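Local coordinates for protein DNA polymerase III beta subunit (Streptococcus pyogenes, PDB 2AVT) that probably forms the ring-shaped sliding clamp that encircles DNA and tethers the replicative polymerase to its template, at residues A[94-99]-A[104-109]. Sequence-based numbering, arbitrary orientation.
Sequences INVKEI and VVLTSG
Two antiparallel hydrogen-bonded pairs, N95 with T107 and K97 with V105, carry the four backbone hydrogen bonds that zip 94-99 to 104-108 as the antiparallel arms of a beta hairpin. Around N95 the two bonds are 2.9 Å each (N95 N to T107 O, T107 N to N95 O) and lie in the carbonyl planes. Nearer the turn, V105 N reaches K97 O at 2.7 Å, almost linearly at the hydrogen. It nevertheless stands 30° out of that carbonyl's plane. CA-H...O contacts supplement the ladder: L106 CA, for instance, sits 3.4 Å from N95 O.

Apolar contacts occur on both faces. On the face that carries V96, E98, V104 and L106, all buried, V96 and L106 form a non-hydrogen-bonded pair and run side by side, L106 CD2 lying 3.9 Å from V96 CG1 and about as near CG2, so the leucine branch meets both valine methyls. E98 CB touches V104 CG1 at 4.1 Å, while E98 OE1 accepts a hydrogen bond from the backbone N of I2. On the face of N95, K97 and V105, the I99 side chain reaches V105 and crosses it at about a right angle. With CG1 of I99 between the backbone N and carbonyl carbon (chi1 58°), both its CG2 and CD1 reach V105 CG2.

Strand 93-99 is central in a five-stranded antiparallel N-terminal-domain sheet, between 3-7 and 103-108; 111-116 follows 103-108, and L106 packs against F82, I85 and I86 of helix 79-88.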
loop_
_atom_site.group_PDB
_atom_site.type_symbol
_atom_site.label_atom_id
_atom_site.label_comp_id
_atom_site.label_asym_id
_atom_site.label_seq_id
_atom_site.Cartn_x
_atom_site.Cartn_y
_atom_site.Cartn_z
ATOM N N ILE A 94 13.836 -2.550 26.426
ATOM C CA ILE A 94 14.855 -3.371 25.807
ATOM C C ILE A 94 16.230 -3.059 26.348
ATOM O O ILE A 94 16.595 -1.892 26.515
ATOM C CB ILE A 94 14.878 -3.146 24.284
ATOM C CG1 ILE A 94 13.515 -3.501 23.697
ATOM C CG2 ILE A 94 15.965 -3.992 23.644
ATOM C CD1 ILE A 94 13.398 -3.235 22.225
ATOM N N ASN A 95 16.992 -4.107 26.624
ATOM C CA ASN A 95 18.346 -3.953 27.113
ATOM C C ASN A 95 19.243 -4.317 25.941
ATOM O O ASN A 95 19.042 -5.350 25.303
ATOM C CB ASN A 95 18.604 -4.891 28.287
ATOM C CG ASN A 95 19.900 -4.580 29.003
ATOM O OD1 ASN A 95 20.983 -4.940 28.545
ATOM N ND2 ASN A 95 19.797 -3.893 30.134
ATOM N N VAL A 96 20.212 -3.455 25.654
ATOM C CA VAL A 96 21.137 -3.651 24.547
ATOM C C VAL A 96 22.540 -3.789 25.096
ATOM O O VAL A 96 23.059 -2.860 25.706
ATOM C CB VAL A 96 21.104 -2.454 23.586
ATOM C CG1 VAL A 96 21.974 -2.738 22.373
ATOM C CG2 VAL A 96 19.673 -2.163 23.170
ATOM N N LYS A 97 23.153 -4.948 24.885
ATOM C CA LYS A 97 24.495 -5.185 25.392
ATOM C C LYS A 97 25.418 -5.737 24.325
ATOM O O LYS A 97 25.174 -6.811 23.779
ATOM C CB LYS A 97 24.446 -6.154 26.583
ATOM C CG LYS A 97 25.770 -6.323 27.318
ATOM C CD LYS A 97 25.578 -7.169 28.585
ATOM C CE LYS A 97 26.783 -7.087 29.513
ATOM N NZ LYS A 97 26.434 -7.508 30.909
ATOM N N GLU A 98 26.480 -4.999 24.027
ATOM C CA GLU A 98 27.440 -5.445 23.032
ATOM C C GLU A 98 28.394 -6.435 23.671
ATOM O O GLU A 98 28.781 -6.275 24.829
ATOM C CB GLU A 98 28.234 -4.257 22.472
ATOM C CG GLU A 98 29.525 -4.650 21.748
ATOM C CD GLU A 98 30.291 -3.445 21.202
ATOM O OE1 GLU A 98 30.108 -2.325 21.730
ATOM O OE2 GLU A 98 31.087 -3.618 20.253
ATOM N N ILE A 99 28.755 -7.469 22.922
ATOM C CA ILE A 99 29.703 -8.461 23.405
ATOM C C ILE A 99 30.796 -8.538 22.356
ATOM O O ILE A 99 30.819 -7.723 21.432
ATOM C CB ILE A 99 29.049 -9.849 23.608
ATOM C CG1 ILE A 99 28.423 -10.346 22.303
ATOM C CG2 ILE A 99 27.982 -9.757 24.691
ATOM C CD1 ILE A 99 27.845 -11.762 22.405
ATOM N N VAL A 104 25.569 -7.728 19.368
ATOM C CA VAL A 104 24.777 -7.103 20.415
ATOM C C VAL A 104 23.701 -8.072 20.856
ATOM O O VAL A 104 23.039 -8.710 20.034
ATOM C CB VAL A 104 24.090 -5.785 19.965
ATOM C CG1 VAL A 104 25.138 -4.692 19.782
ATOM C CG2 VAL A 104 23.317 -6.003 18.686
ATOM N N VAL A 105 23.541 -8.183 22.167
ATOM C CA VAL A 105 22.535 -9.050 22.745
ATOM C C VAL A 105 21.383 -8.143 23.135
ATOM O O VAL A 105 21.553 -7.223 23.945
ATOM C CB VAL A 105 23.066 -9.749 24.005
ATOM C CG1 VAL A 105 21.983 -10.638 24.607
ATOM C CG2 VAL A 105 24.321 -10.541 23.665
ATOM N N LEU A 106 20.221 -8.403 22.545
ATOM C CA LEU A 106 19.022 -7.633 22.809
ATOM C C LEU A 106 18.139 -8.489 23.721
ATOM O O LEU A 106 17.777 -9.615 23.359
ATOM C CB LEU A 106 18.287 -7.353 21.499
ATOM C CG LEU A 106 19.088 -6.717 20.350
ATOM C CD1 LEU A 106 18.226 -6.662 19.095
ATOM C CD2 LEU A 106 19.533 -5.299 20.746
ATOM N N THR A 107 17.800 -7.959 24.895
ATOM C CA THR A 107 16.963 -8.687 25.841
ATOM C C THR A 107 15.702 -7.900 26.153
ATOM O O THR A 107 15.756 -6.723 26.538
ATOM C CB THR A 107 17.711 -8.962 27.157
ATOM O OG1 THR A 107 18.880 -9.738 26.882
ATOM C CG2 THR A 107 16.822 -9.740 28.130
ATOM N N SER A 108 14.563 -8.547 25.955
ATOM C CA SER A 108 13.271 -7.936 26.212
ATOM C C SER A 108 12.363 -9.034 26.736
ATOM O O SER A 108 11.933 -9.905 25.983
ATOM C CB SER A 108 12.683 -7.351 24.926
ATOM O OG SER A 108 11.429 -6.742 25.171
ATOM N N GLY A 109 12.071 -8.984 28.029
ATOM C CA GLY A 109 11.225 -10.002 28.620
ATOM C C GLY A 109 11.992 -11.305 28.626
ATOM O O GLY A 109 13.171 -11.335 28.973
#